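Side-chain contacts in polar amino acid ABC uptake transporter substrate binding protein (Streptococcus thermophilus LMG 18311, PDB 3HV1), which probably binds polar amino acids outside the cell and delivers them to an ABC transporter for uptake: residues D12-Y17 / K56-D61; M34-E37 / Y43-F46; Q109-K114 / A123-K128. All blocks are in the same frame, centred on the assembly; numbering follows the deposited sequence.

Contact 1 of 3, residues D12-Y17 / K56-D61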
loop_
_atom_site.group_PDB
_atom_site.type_symbol
_atom_site.label_atom_id
_atom_site.label_comp_id
_atom_site.label_asym_id
_atom_site.label_seq_id
_atom_site.Cartn_x
_atom_site.Cartn_y
_atom_site.Cartn_z
ATOM N N ASP A 12 -11.451 -21.495 -4.403
ATOM C CA ASP A 12 -11.249 -20.444 -5.385
ATOM C C ASP A 12 -12.242 -20.665 -6.520
ATOM O O ASP A 12 -12.076 -21.575 -7.334
ATOM C CB ASP A 12 -9.821 -20.517 -5.918
ATOM C CG ASP A 12 -9.470 -19.352 -6.813
ATOM O OD1 ASP A 12 -10.273 -19.029 -7.717
ATOM O OD2 ASP A 12 -8.384 -18.766 -6.619
ATOM N N GLN A 13 -13.266 -19.823 -6.581
ATOM C CA GLN A 13 -14.296 -19.969 -7.598
ATOM C C GLN A 13 -14.143 -19.144 -8.867
ATOM O O GLN A 13 -15.121 -18.957 -9.588
ATOM C CB GLN A 13 -15.666 -19.667 -6.996
ATOM C CG GLN A 13 -16.097 -20.585 -5.875
ATOM C CD GLN A 13 -17.538 -20.350 -5.489
ATOM O OE1 GLN A 13 -18.452 -20.740 -6.208
ATOM N NE2 GLN A 13 -17.749 -19.688 -4.361
ATOM N N TRP A 14 -12.947 -18.651 -9.169
ATOM C CA TRP A 14 -12.809 -17.853 -10.384
ATOM C C TRP A 14 -13.358 -18.621 -11.580
ATOM O O TRP A 14 -14.013 -18.049 -12.451
ATOM C CB TRP A 14 -11.352 -17.451 -10.637
ATOM C CG TRP A 14 -11.206 -16.596 -11.868
ATOM C CD1 TRP A 14 -10.585 -16.938 -13.034
ATOM C CD2 TRP A 14 -11.746 -15.281 -12.073
ATOM N NE1 TRP A 14 -10.704 -15.925 -13.951
ATOM C CE2 TRP A 14 -11.412 -14.894 -13.392
ATOM C CE3 TRP A 14 -12.484 -14.394 -11.273
ATOM C CZ2 TRP A 14 -11.790 -13.655 -13.933
ATOM C CZ3 TRP A 14 -12.860 -13.158 -11.811
ATOM C CH2 TRP A 14 -12.511 -12.805 -13.129
ATOM N N GLN A 15 -13.098 -19.923 -11.610
ATOM C CA GLN A 15 -13.580 -20.777 -12.691
ATOM C C GLN A 15 -15.096 -20.772 -12.788
ATOM O O GLN A 15 -15.659 -20.777 -13.880
ATOM C CB GLN A 15 -13.090 -22.208 -12.481
ATOM C CG GLN A 15 -11.782 -22.497 -13.175
ATOM C CD GLN A 15 -11.956 -22.583 -14.676
ATOM O OE1 GLN A 15 -12.612 -23.497 -15.180
ATOM N NE2 GLN A 15 -11.382 -21.626 -15.398
ATOM N N THR A 16 -15.754 -20.763 -11.637
ATOM C CA THR A 16 -17.205 -20.756 -11.599
ATOM C C THR A 16 -17.758 -19.397 -12.026
ATOM O O THR A 16 -18.671 -19.326 -12.848
ATOM C CB THR A 16 -17.710 -21.122 -10.189
ATOM O OG1 THR A 16 -17.370 -22.488 -9.912
ATOM C CG2 THR A 16 -19.210 -20.951 -10.085
ATOM N N TYR A 17 -17.196 -18.320 -11.489
ATOM C CA TYR A 17 -17.664 -16.984 -11.846
ATOM C C TYR A 17 -17.616 -16.756 -13.351
ATOM O O TYR A 17 -18.564 -16.252 -13.934
ATOM C CB TYR A 17 -16.831 -15.908 -11.145
ATOM C CG TYR A 17 -16.806 -16.019 -9.639
ATOM C CD1 TYR A 17 -17.982 -16.203 -8.909
ATOM C CD2 TYR A 17 -15.608 -15.919 -8.940
ATOM C CE1 TYR A 17 -17.954 -16.285 -7.509
ATOM C CE2 TYR A 17 -15.572 -15.999 -7.554
ATOM C CZ TYR A 17 -16.744 -16.181 -6.845
ATOM O OH TYR A 17 -16.692 -16.246 -5.472
ATOM N N LYS A 56 -17.372 -6.379 -16.535
ATOM C CA LYS A 56 -17.749 -6.386 -17.939
ATOM C C LYS A 56 -16.523 -6.819 -18.745
ATOM O O LYS A 56 -16.644 -7.412 -19.816
ATOM C CB LYS A 56 -18.196 -4.997 -18.373
ATOM C CG LYS A 56 -18.726 -4.916 -19.802
ATOM C CD LYS A 56 -19.122 -3.481 -20.140
ATOM C CE LYS A 56 -19.774 -3.379 -21.508
ATOM N NZ LYS A 56 -20.219 -1.979 -21.800
ATOM N N LEU A 57 -15.337 -6.518 -18.219
ATOM C CA LEU A 57 -14.085 -6.888 -18.887
ATOM C C LEU A 57 -13.962 -8.393 -19.035
ATOM O O LEU A 57 -13.340 -8.889 -19.971
ATOM C CB LEU A 57 -12.888 -6.424 -18.071
ATOM C CG LEU A 57 -12.713 -4.923 -17.885
ATOM C CD1 LEU A 57 -11.573 -4.663 -16.889
ATOM C CD2 LEU A 57 -12.430 -4.297 -19.232
ATOM N N TYR A 58 -14.541 -9.107 -18.079
ATOM C CA TYR A 58 -14.463 -10.556 -18.050
ATOM C C TYR A 58 -15.732 -11.249 -18.503
ATOM O O TYR A 58 -15.821 -12.477 -18.452
ATOM C CB TYR A 58 -14.105 -11.009 -16.634
ATOM C CG TYR A 58 -12.791 -10.439 -16.132
ATOM C CD1 TYR A 58 -11.571 -10.912 -16.622
ATOM C CD2 TYR A 58 -12.766 -9.428 -15.168
ATOM C CE1 TYR A 58 -10.354 -10.395 -16.162
ATOM C CE2 TYR A 58 -11.552 -8.902 -14.702
ATOM C CZ TYR A 58 -10.350 -9.396 -15.204
ATOM O OH TYR A 58 -9.158 -8.898 -14.725
ATOM N N GLY A 59 -16.705 -10.466 -18.954
ATOM C CA GLY A 59 -17.960 -11.043 -19.400
ATOM C C GLY A 59 -18.726 -11.648 -18.237
ATOM O O GLY A 59 -19.392 -12.674 -18.381
ATOM N N ILE A 60 -18.621 -11.020 -17.071
ATOM C CA ILE A 60 -19.318 -11.502 -15.887
ATOM C C ILE A 60 -20.368 -10.487 -15.476
ATOM O O ILE A 60 -20.056 -9.310 -15.286
ATOM C CB ILE A 60 -18.339 -11.718 -14.710
ATOM C CG1 ILE A 60 -17.388 -12.876 -15.038
ATOM C CG2 ILE A 60 -19.116 -11.984 -13.423
ATOM C CD1 ILE A 60 -16.217 -13.001 -14.089
ATOM N N ASP A 61 -21.612 -10.950 -15.373
ATOM C CA ASP A 61 -22.723 -10.103 -14.961
ATOM C C ASP A 61 -22.703 -10.020 -13.438
ATOM O O ASP A 61 -22.380 -10.999 -12.755
ATOM C CB ASP A 61 -24.058 -10.697 -15.425
ATOM C CG ASP A 61 -24.255 -10.599 -16.927
ATOM O OD1 ASP A 61 -24.186 -9.475 -17.462
ATOM O OD2 ASP A 61 -24.484 -11.645 -17.572
#

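Contact 2 of 3, residues M34-E37 / Y43-F46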
loop_
_atom_site.group_PDB
_atom_site.type_symbol
_atom_site.label_atom_id
_atom_site.label_comp_id
_atom_site.label_asym_id
_atom_site.label_seq_id
_atom_site.Cartn_x
_atom_site.Cartn_y
_atom_site.Cartn_z
HETATM N N MSE A 34 -21.644 5.778 -2.967
HETATM C CA MSE A 34 -20.950 4.586 -3.425
HETATM C C MSE A 34 -21.847 3.525 -4.047
HETATM O O MSE A 34 -21.515 2.938 -5.076
HETATM C CB MSE A 34 -20.146 4.002 -2.270
HETATM C CG MSE A 34 -19.215 5.018 -1.612
HETATM SE SE MSE A 34 -18.040 5.970 -2.832
HETATM C CE MSE A 34 -16.765 4.585 -3.011
ATOM N N GLY A 35 -22.990 3.285 -3.420
ATOM C CA GLY A 35 -23.920 2.295 -3.936
ATOM C C GLY A 35 -25.184 2.471 -3.122
ATOM O O GLY A 35 -25.156 2.341 -1.900
ATOM N N TYR A 36 -26.285 2.773 -3.791
ATOM C CA TYR A 36 -27.522 2.992 -3.074
ATOM C C TYR A 36 -28.760 2.811 -3.934
ATOM O O TYR A 36 -28.693 2.788 -5.163
ATOM C CB TYR A 36 -27.508 4.397 -2.456
ATOM C CG TYR A 36 -27.296 5.518 -3.460
ATOM C CD1 TYR A 36 -28.375 6.224 -3.992
ATOM C CD2 TYR A 36 -26.009 5.870 -3.883
ATOM C CE1 TYR A 36 -28.180 7.257 -4.914
ATOM C CE2 TYR A 36 -25.806 6.897 -4.805
ATOM C CZ TYR A 36 -26.891 7.585 -5.313
ATOM O OH TYR A 36 -26.690 8.604 -6.215
ATOM N N GLU A 37 -29.897 2.674 -3.264
ATOM C CA GLU A 37 -31.161 2.507 -3.954
ATOM C C GLU A 37 -31.795 3.881 -4.139
ATOM O O GLU A 37 -31.932 4.645 -3.185
ATOM C CB GLU A 37 -32.081 1.590 -3.146
ATOM C CG GLU A 37 -33.520 1.624 -3.608
ATOM C CD GLU A 37 -34.339 0.484 -3.055
ATOM O OE1 GLU A 37 -34.064 0.051 -1.916
ATOM O OE2 GLU A 37 -35.265 0.031 -3.761
ATOM N N TYR A 43 -30.452 0.640 -8.389
ATOM C CA TYR A 43 -29.241 0.680 -7.571
ATOM C C TYR A 43 -28.197 1.404 -8.404
ATOM O O TYR A 43 -27.898 0.992 -9.523
ATOM C CB TYR A 43 -28.714 -0.716 -7.251
ATOM C CG TYR A 43 -29.613 -1.571 -6.392
ATOM C CD1 TYR A 43 -30.504 -1.001 -5.480
ATOM C CD2 TYR A 43 -29.544 -2.957 -6.465
ATOM C CE1 TYR A 43 -31.310 -1.801 -4.666
ATOM C CE2 TYR A 43 -30.332 -3.763 -5.657
ATOM C CZ TYR A 43 -31.211 -3.183 -4.762
ATOM O OH TYR A 43 -31.970 -3.998 -3.961
ATOM N N ILE A 44 -27.636 2.474 -7.856
ATOM C CA ILE A 44 -26.644 3.254 -8.573
ATOM C C ILE A 44 -25.536 3.707 -7.636
ATOM O O ILE A 44 -25.682 3.646 -6.422
ATOM C CB ILE A 44 -27.273 4.518 -9.203
ATOM C CG1 ILE A 44 -27.899 5.381 -8.100
ATOM C CG2 ILE A 44 -28.333 4.130 -10.243
ATOM C CD1 ILE A 44 -28.316 6.749 -8.562
ATOM N N GLY A 45 -24.421 4.162 -8.200
ATOM C CA GLY A 45 -23.347 4.634 -7.344
ATOM C C GLY A 45 -21.987 4.461 -7.979
ATOM O O GLY A 45 -21.857 3.767 -8.986
ATOM N N PHE A 46 -20.977 5.096 -7.399
ATOM C CA PHE A 46 -19.628 4.983 -7.934
ATOM C C PHE A 46 -19.173 3.527 -7.949
ATOM O O PHE A 46 -18.672 3.040 -8.959
ATOM C CB PHE A 46 -18.632 5.799 -7.100
ATOM C CG PHE A 46 -17.203 5.624 -7.537
ATOM C CD1 PHE A 46 -16.744 6.224 -8.705
ATOM C CD2 PHE A 46 -16.318 4.841 -6.792
ATOM C CE1 PHE A 46 -15.424 6.049 -9.128
ATOM C CE2 PHE A 46 -14.985 4.657 -7.211
ATOM C CZ PHE A 46 -14.543 5.265 -8.382
#

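Contact 3 of 3, residues Q109-K114 / A123-K128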
loop_
_atom_site.group_PDB
_atom_site.type_symbol
_atom_site.label_atom_id
_atom_site.label_comp_id
_atom_site.label_asym_id
_atom_site.label_seq_id
_atom_site.Cartn_x
_atom_site.Cartn_y
_atom_site.Cartn_z
ATOM N N GLN A 109 -11.382 13.793 5.128
ATOM C CA GLN A 109 -12.062 15.057 5.348
ATOM C C GLN A 109 -11.415 16.091 4.441
ATOM O O GLN A 109 -10.185 16.134 4.323
ATOM C CB GLN A 109 -11.904 15.507 6.804
ATOM C CG GLN A 109 -12.560 14.585 7.794
ATOM C CD GLN A 109 -14.017 14.359 7.465
ATOM O OE1 GLN A 109 -14.782 15.307 7.308
ATOM N NE2 GLN A 109 -14.411 13.100 7.357
ATOM N N VAL A 110 -12.242 16.897 3.779
ATOM C CA VAL A 110 -11.738 17.959 2.921
ATOM C C VAL A 110 -12.327 19.268 3.411
ATOM O O VAL A 110 -13.431 19.289 3.962
ATOM C CB VAL A 110 -12.145 17.770 1.442
ATOM C CG1 VAL A 110 -11.444 16.535 0.866
ATOM C CG2 VAL A 110 -13.660 17.653 1.319
ATOM N N LEU A 111 -11.569 20.348 3.248
ATOM C CA LEU A 111 -12.038 21.670 3.634
ATOM C C LEU A 111 -12.575 22.276 2.345
ATOM O O LEU A 111 -11.870 22.329 1.337
ATOM C CB LEU A 111 -10.886 22.531 4.161
ATOM C CG LEU A 111 -11.226 24.017 4.318
ATOM C CD1 LEU A 111 -12.208 24.211 5.468
ATOM C CD2 LEU A 111 -9.956 24.816 4.555
ATOM N N VAL A 112 -13.820 22.726 2.372
ATOM C CA VAL A 112 -14.425 23.310 1.185
ATOM C C VAL A 112 -14.676 24.795 1.380
ATOM O O VAL A 112 -15.221 25.219 2.399
ATOM C CB VAL A 112 -15.765 22.621 0.859
ATOM C CG1 VAL A 112 -16.409 23.257 -0.372
ATOM C CG2 VAL A 112 -15.531 21.138 0.655
ATOM N N THR A 113 -14.254 25.588 0.407
ATOM C CA THR A 113 -14.481 27.014 0.488
ATOM C C THR A 113 -14.824 27.473 -0.909
ATOM O O THR A 113 -14.518 26.787 -1.886
ATOM C CB THR A 113 -13.235 27.793 0.963
ATOM O OG1 THR A 113 -12.201 27.683 -0.023
ATOM C CG2 THR A 113 -12.742 27.258 2.297
ATOM N N LYS A 114 -15.493 28.616 -1.008
ATOM C CA LYS A 114 -15.829 29.147 -2.318
ATOM C C LYS A 114 -14.536 29.728 -2.873
ATOM O O LYS A 114 -13.748 30.305 -2.124
ATOM C CB LYS A 114 -16.878 30.254 -2.207
ATOM C CG LYS A 114 -18.218 29.812 -1.657
ATOM C CD LYS A 114 -19.320 30.807 -2.023
ATOM C CE LYS A 114 -19.076 32.195 -1.432
ATOM N NZ LYS A 114 -20.143 33.154 -1.862
ATOM N N ALA A 123 -4.510 26.591 6.047
ATOM C CA ALA A 123 -3.971 27.605 6.947
ATOM C C ALA A 123 -4.718 28.930 6.788
ATOM O O ALA A 123 -4.790 29.729 7.724
ATOM C CB ALA A 123 -2.475 27.805 6.685
ATOM N N GLY A 124 -5.280 29.149 5.603
ATOM C CA GLY A 124 -6.004 30.376 5.331
ATOM C C GLY A 124 -7.292 30.517 6.112
ATOM O O GLY A 124 -7.981 31.543 6.020
HETATM N N MSE A 125 -7.619 29.487 6.886
HETATM C CA MSE A 125 -8.828 29.477 7.701
HETATM C C MSE A 125 -8.644 30.149 9.052
HETATM O O MSE A 125 -9.564 30.187 9.876
HETATM C CB MSE A 125 -9.303 28.040 7.894
HETATM C CG MSE A 125 -10.035 27.477 6.688
HETATM SE SE MSE A 125 -11.678 28.343 6.285
HETATM C CE MSE A 125 -12.498 27.939 7.935
ATOM N N ALA A 126 -7.454 30.688 9.272
ATOM C CA ALA A 126 -7.146 31.366 10.525
ATOM C C ALA A 126 -8.092 32.543 10.733
ATOM O O ALA A 126 -8.142 33.466 9.914
ATOM C CB ALA A 126 -5.700 31.855 10.509
ATOM N N GLY A 127 -8.854 32.493 11.818
ATOM C CA GLY A 127 -9.788 33.564 12.120
ATOM C C GLY A 127 -11.097 33.479 11.357
ATOM O O GLY A 127 -11.961 34.349 11.496
ATOM N N LYS A 128 -11.251 32.427 10.558
ATOM C CA LYS A 128 -12.461 32.243 9.767
ATOM C C LYS A 128 -13.422 31.260 10.433
ATOM O O LYS A 128 -13.011 30.441 11.257
ATOM C CB LYS A 128 -12.086 31.744 8.370
ATOM C CG LYS A 128 -11.097 32.640 7.627
ATOM C CD LYS A 128 -11.713 33.987 7.282
ATOM C CE LYS A 128 -10.753 34.843 6.466
ATOM N NZ LYS A 128 -11.405 36.109 6.016
#

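Contact 1 of 3, residues D12-Y17 / K56-D61
Trp14 sets the six-membered edge of its indole against one face of the Tyr58 ring. The ring centroids lie 5.2 Å apart and the planes stand at 89°, a T-shaped (edge-to-face) stack. Trp14 CH2 makes the approach and comes 3.8 Å from Tyr58 CG, toward the rim of the ring. The same corner meets the tip of Ile60, with Trp14 CH2 also 3.8 Å from Ile60 CD1. Ile60 also reaches Tyr17, where its CG1 lies 3.7 Å from Tyr17 O and its CD1 touches Tyr17 CB. The contact joins the first turn of helix 14-20 to the link between helix 46-56 and strand 61-66. Gly59, with positive phi, forms a Schellman motif in this link. The Trp14 side chain starts with CG trans to the backbone N (chi1 -178°), which carries the indole out toward the link. Leu57 CB backs the other face of the Tyr58 ring. Asp12 closes an Asx turn at the helix start: its OD1 accepts from Trp14 N at 3.1 Å, nearly along the C-O axis. Helix 220-236 lies alongside Trp14, and its Lys225 O is hydrogen-bonded to Tyr58 OH. Tyr17 OH is held by Asp219 OD2.

Contact 2 of 3, residues M34-E37 / Y43-F46
Tyr36 and Ile44 are joined by backbone and side chain alike. Two backbone hydrogen bonds link them. Tyr36 N donates to Ile44 O at 2.8 Å, and Ile44 N donates to Tyr36 O at 2.9 Å. Tyr36 and Ile44 are thus a hydrogen-bonded pair of the antiparallel strands, and Glu37 with Tyr43 is the non-hydrogen-bonded pair next to it. CA-H...O contacts supplement these bonds; in one of them Gly45 CA lies 3.4 Å from Met34 O, where the backbones leave the paired region.

The CH-pi contact is also between Tyr36 and Ile44. Ile44 CG1 sits over one face of the Tyr36 ring, 4.0 Å from its centroid and 25° off the normal. Ile44 places CG1 between its backbone N and carbonyl carbon (chi1 59°), and from there CG1 reaches over the phenol. Its CD1 continues to the hydroxyl end, 3.4 Å from Tyr36 OH.

The remaining contacts are van der Waals. Glu37 CB rests at the edge of the Tyr43 ring, 3.8 Å from Tyr43 CE1. The glutamate chain is extended beyond CG and crosses the Tyr43 side chain at a slant, with the carboxylate plane turned 80° from the ring. Met34, a selenomethionine, lies beside Phe46 and points the same way, with its CE 3.8 Å from Phe46 CD2.

Helix 238-247 borders Met34, Tyr36 and Phe46, while helix 183-192 touches Met34 and Tyr36. Phe27 adds an edge-to-face partner for Tyr43. The pairing is that of a beta hairpin, part of a three-stranded antiparallel sheet whose last strand runs through Gly45, at the N-cap, into helix 46-56.

Contact 3 of 3, residues Q109-K114 / A123-K128
Met125, which packs against Leu111 and Thr113, also accepts the shorter of the two backbone bonds within 123-128: Lys128 N donates to Met125 O at 2.9 Å. This bond closes a type II beta turn from Met125 to Lys128. Just before it, a short 3-10 segment runs from Ala123 to Met125, and Ala126 N bonds back to Ala123 O at 3.2 Å. Met125 ends the 3-10 segment and begins the turn, which probably helps to hold its backbone in place.

Met125 is a selenomethionine, and its CB is directed toward the strand. Its CG is the atom that meets Leu111. Leu111 CD2 comes to 3.4 Å from Met125 CG, closer than usual for two carbons, so the packing here is tight. The second methyl, Leu111 CD1, stands farther back at 4.1 Å from the same CG. Both leucine methyls therefore approach one methylene from the same side, CD2 the closer. Leu111 has its CG trans to the backbone N (chi1 168°), which sends the isobutyl group off the strand toward the loop.

The Met125 chain bends at chi2 and chi3 (-65° and -61°), which leaves its selenium near both Leu111 and Thr113. Thr113 CG2 lies 4.3 Å from Met125 SE, a looser touch. The threonine hydroxyl has another role, since OG1 is hydrogen-bonded to Ile119 O in the loop that follows the strand.

Leu130 of strand 130-133 touches both Leu111 and Met125, and Ile119 and Leu149 add further apolar contacts to Met125. Strand 105-114 pairs antiparallel with strands 178-182 and 199-203, while helix 183-192 packs against Val110 and Val112.

Overall arrangement
Contact 2 is nested within the chain loop closed by contact 1, and contact 3 follows both. Helix 46-56 connects the first two: it begins at the hairpin of contact 2 and ends at the link of contact 1. Their centres are about 21 Å apart. Contact 3 lies about 46 Å from contact 1, centre to centre, on the opposite side of the chain's centre, and about 30 Å from contact 2, again between centres. The three do not touch. This spread fits the two-lobed fold of family 3 solute-binding proteins, with contacts 1 and 2 in one lobe and contact 3 in the other. Helix 183-192 borders both contacts 2 and 3, consistent with the hairpin lying near where the lobes meet.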